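Local coordinates for protein uncharacterized tRNA/rRNA methyltransferase HI_0380 (Haemophilus influenzae, PDB 3ILK) that probably methylates tRNA or rRNA with S-adenosyl-L-methionine as methyl donor, as a member of the TrmH (SpoU) family of RNA methyltransferases, at residues 91-94 and 95-99; 203-206 and 207-211. All blocks are in the same frame, centred on the assembly; numbering follows the deposited sequence.

Interaction 1 of 2, residues 91-94 and 95-99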
# COMPACT_ATOMS: atom_id res chain seq x y z
N THR A 91 -21.03 12.23 13.86
CA THR A 91 -19.71 12.86 13.78
C THR A 91 -18.58 11.86 13.81
O THR A 91 -17.42 12.26 13.90
CB THR A 91 -19.46 13.80 14.99
OG1 THR A 91 -19.64 13.07 16.22
CG2 THR A 91 -20.40 15.07 14.96
N LEU A 92 -18.91 10.57 13.72
CA LEU A 92 -17.92 9.49 13.60
C LEU A 92 -17.29 9.46 12.23
O LEU A 92 -17.98 9.54 11.24
CB LEU A 92 -18.59 8.13 13.82
CG LEU A 92 -18.85 7.76 15.28
CD1 LEU A 92 -19.87 6.60 15.23
CD2 LEU A 92 -17.54 7.36 15.99
N ILE A 93 -15.97 9.36 12.16
CA ILE A 93 -15.24 9.31 10.87
C ILE A 93 -14.14 8.29 11.02
O ILE A 93 -13.80 7.97 12.11
CB ILE A 93 -14.57 10.67 10.54
CG1 ILE A 93 -13.68 11.14 11.71
CG2 ILE A 93 -15.62 11.71 10.19
CD1 ILE A 93 -13.06 12.45 11.42
N GLU A 94 -13.57 7.80 9.92
CA GLU A 94 -12.44 6.87 10.04
C GLU A 94 -11.17 7.57 9.55
O GLU A 94 -11.27 8.69 9.04
CB GLU A 94 -12.72 5.58 9.26
CG GLU A 94 -13.98 4.86 9.79
CD GLU A 94 -14.53 3.83 8.86
OE1 GLU A 94 -15.43 3.11 9.30
OE2 GLU A 94 -14.06 3.70 7.70
N PRO A 95 -9.98 6.96 9.76
CA PRO A 95 -8.69 7.64 9.60
C PRO A 95 -8.42 8.26 8.22
O PRO A 95 -7.78 9.30 8.15
CB PRO A 95 -7.68 6.52 9.85
CG PRO A 95 -8.37 5.65 10.85
CD PRO A 95 -9.76 5.59 10.26
N ARG A 96 -8.88 7.62 7.15
CA ARG A 96 -8.68 8.19 5.82
C ARG A 96 -9.40 9.54 5.67
O ARG A 96 -8.77 10.54 5.38
CB ARG A 96 -9.12 7.20 4.73
CG ARG A 96 -8.43 7.45 3.44
CD ARG A 96 -8.28 6.18 2.62
NE ARG A 96 -7.42 5.19 3.27
CZ ARG A 96 -7.26 3.92 2.86
NH1 ARG A 96 -6.44 3.12 3.53
NH2 ARG A 96 -7.91 3.46 1.78
N GLU A 97 -10.72 9.58 5.88
CA GLU A 97 -11.47 10.85 5.81
C GLU A 97 -10.92 11.82 6.83
O GLU A 97 -10.77 12.98 6.58
CB GLU A 97 -12.95 10.65 6.12
CG GLU A 97 -13.84 11.80 5.61
CD GLU A 97 -15.27 11.78 6.19
OE1 GLU A 97 -15.77 10.68 6.57
OE2 GLU A 97 -15.91 12.86 6.24
N CYS A 98 -10.61 11.32 8.02
CA CYS A 98 -10.09 12.20 9.04
C CYS A 98 -8.80 12.95 8.59
O CYS A 98 -8.70 14.17 8.76
CB CYS A 98 -9.78 11.41 10.28
SG CYS A 98 -9.19 12.53 11.54
N ALA A 99 -7.86 12.21 8.00
CA ALA A 99 -6.60 12.78 7.48
C ALA A 99 -6.84 13.80 6.36
O ALA A 99 -6.18 14.86 6.29
CB ALA A 99 -5.66 11.63 7.01
O HOH W 1 -14.96 8.27 7.34

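Interaction 2 of 2, residues 203-206 and 207-211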
# COMPACT_ATOMS: atom_id res chain seq x y z
N GLN A 203 -14.76 -6.03 -41.23
CA GLN A 203 -14.62 -4.69 -40.64
C GLN A 203 -14.75 -4.64 -39.11
O GLN A 203 -14.40 -3.63 -38.49
CB GLN A 203 -15.59 -3.70 -41.30
CG GLN A 203 -17.01 -4.21 -41.50
CD GLN A 203 -17.88 -4.08 -40.26
OE1 GLN A 203 -17.72 -3.16 -39.45
NE2 GLN A 203 -18.83 -5.01 -40.11
N GLY A 204 -15.25 -5.71 -38.51
CA GLY A 204 -15.44 -5.79 -37.06
C GLY A 204 -14.17 -5.64 -36.24
O GLY A 204 -14.19 -5.07 -35.15
N VAL A 205 -13.05 -6.16 -36.76
CA VAL A 205 -11.78 -6.03 -36.03
C VAL A 205 -11.42 -4.54 -35.84
O VAL A 205 -11.19 -4.09 -34.71
CB VAL A 205 -10.62 -6.90 -36.64
CG1 VAL A 205 -10.54 -6.74 -38.14
CG2 VAL A 205 -9.29 -6.57 -36.01
N MSE A 206 -11.45 -3.76 -36.92
CA MSE A 206 -11.15 -2.32 -36.83
C MSE A 206 -12.11 -1.54 -35.93
O MSE A 206 -11.68 -0.64 -35.21
CB MSE A 206 -11.06 -1.67 -38.20
CG MSE A 206 -9.82 -2.06 -38.98
SE MSE A 206 -8.18 -2.07 -37.89
CE MSE A 206 -8.11 -0.21 -37.27
N ARG A 207 -13.38 -1.93 -35.98
CA ARG A 207 -14.45 -1.28 -35.21
C ARG A 207 -14.20 -1.48 -33.71
O ARG A 207 -14.34 -0.53 -32.92
CB ARG A 207 -15.83 -1.84 -35.60
CG ARG A 207 -17.00 -1.10 -34.96
CD ARG A 207 -18.31 -1.87 -34.99
NE ARG A 207 -18.22 -3.14 -34.27
CZ ARG A 207 -18.38 -4.34 -34.83
NH1 ARG A 207 -18.68 -4.45 -36.12
NH2 ARG A 207 -18.27 -5.43 -34.09
N LYS A 208 -13.84 -2.70 -33.35
CA LYS A 208 -13.57 -3.03 -31.96
C LYS A 208 -12.28 -2.37 -31.50
O LYS A 208 -12.16 -1.98 -30.34
CB LYS A 208 -13.50 -4.55 -31.73
CG LYS A 208 -14.86 -5.25 -31.82
CD LYS A 208 -14.92 -6.44 -30.87
CE LYS A 208 -15.81 -7.54 -31.39
NZ LYS A 208 -15.30 -8.86 -30.91
N LEU A 209 -11.32 -2.25 -32.42
CA LEU A 209 -10.05 -1.59 -32.12
C LEU A 209 -10.21 -0.10 -31.87
O LEU A 209 -9.62 0.43 -30.92
CB LEU A 209 -8.99 -1.85 -33.20
CG LEU A 209 -8.38 -3.26 -33.15
CD1 LEU A 209 -7.64 -3.51 -34.44
CD2 LEU A 209 -7.46 -3.49 -31.94
N LYS A 210 -11.01 0.57 -32.70
CA LYS A 210 -11.24 1.99 -32.53
C LYS A 210 -11.92 2.20 -31.18
O LYS A 210 -11.51 3.04 -30.38
CB LYS A 210 -12.07 2.57 -33.68
CG LYS A 210 -11.30 2.58 -35.00
CD LYS A 210 -12.20 2.88 -36.19
CE LYS A 210 -11.52 2.40 -37.46
NZ LYS A 210 -11.82 3.24 -38.63
N ARG A 211 -12.95 1.41 -30.91
CA ARG A 211 -13.65 1.46 -29.65
C ARG A 211 -12.66 1.35 -28.47
O ARG A 211 -12.67 2.17 -27.55
CB ARG A 211 -14.69 0.34 -29.61
CG ARG A 211 -15.66 0.41 -28.46
CD ARG A 211 -16.38 -0.92 -28.34
NE ARG A 211 -17.10 -1.04 -27.07
CZ ARG A 211 -16.72 -1.80 -26.06
NH1 ARG A 211 -15.61 -2.54 -26.13
NH2 ARG A 211 -17.45 -1.84 -24.95

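Interaction 1 of 2, residues 91-94 and 95-99
Ile-93 and Glu-97 cross at about a right angle where strand 92-93 turns into helix 95-104, the isoleucine's CG2 branch lying 3.8 Å from Glu-97 OE1. The two branches of Ile-93 divide the work. With CG1 set between the backbone N and the carbonyl carbon (chi1 53°), CD1 reaches along to Cys-98 and rests 3.6 Å from its CB, while CG2 meets the carboxylate. On the other side of the contact, Glu-97 has CG anti to its backbone N (chi1 -161°) and an extended chain that places the carboxylate beside Ile-93 CG2. There a water bridges it to the backbone: the water donates to Glu-97 OE1 at 2.7 Å and accepts from Glu-94 N at 3.0 Å. Glu-94 is the N-cap; its carbonyl O takes the N-H of Cys-98 at 2.9 Å in the first turn of the helix, which Pro-95 opens. Pro-95 and Cys-98 pack on Leu-132, and Pro-95 lies close to Ile-134, an S-adenosyl-L-methionine-binding residue by similarity. Arg-96 bridges to Glu-155 of its own chain and to Glu-155 of the second subunit. The backbone N-H of the N-cap residue Glu-94 is thus met through water by Glu-97, and a negative charge at this helix start would probably interact favourably with the helix dipole.

Interaction 2 of 2, residues 203-206 and 207-211
Met-206 O accepts the N-H of Lys-210 at 2.9 Å, an i to i+4 bond of helix 204-216. The aliphatic part of Lys-210 covers the same oxygen, CG coming to 3.2 Å from Met-206 O, and CE passes 4.2 Å from Met-206 CB. One turn back, Arg-207 N donates to Gln-203 O at 3.2 Å. The Arg-207 chain starts with CG anti to the backbone N and bends at chi3 (60°), which folds the guanidinium back over Gly-204: Gly-204 CA lies over one face, 3.6 Å from Arg-207 NH1. Gln-203 OE1 stands obliquely to that group, and the amide and guanidinium planes are 57° apart. Apolar contacts gather round Leu-209. Val-205 lies side by side with it and points the same way, whereas the selenomethionine at Met-206, bent at chi2 and chi3, crosses it obliquely and brings SE to 3.8 Å from Leu-209 CD1. Met-206 and Lys-210 also touch Phe-187 and Glu-191 of helix 180-197, while Val-205 packs on Ile-225 of the second subunit and Leu-209 on Met-229 of the same subunit. Arg-211 forms a salt bridge with Glu-219 of that subunit. The helix is therefore amphipathic: its apolar side chains join the dimer interface and the neighbouring helix, while Gln-203 and Arg-207 make up a polar, exposed side on which the flat cationic group lies over the backbone at Gly-204.

In the fold
From the N terminus, the chain first builds strands of the parallel sheet before reaching interaction 1, where edge strand 92-93, paired with strand 130-132, passes directly into helix 95-104. Later come strand 130-132 and helix 145-169, which lies against the start of helix 95-104. Interaction 2 comes much further on, within helix 204-216 of the C-terminal helical part, which follows helix 180-197 in sequence and precedes helix 220-240. Each contact is a local turn that closes no long loop, and the two stand in series without nesting or crossing. Their centres are 46 Å apart and they do not touch, yet both reach the second subunit, so the dimer is joined at the methyltransferase domain and at the C-terminal helices.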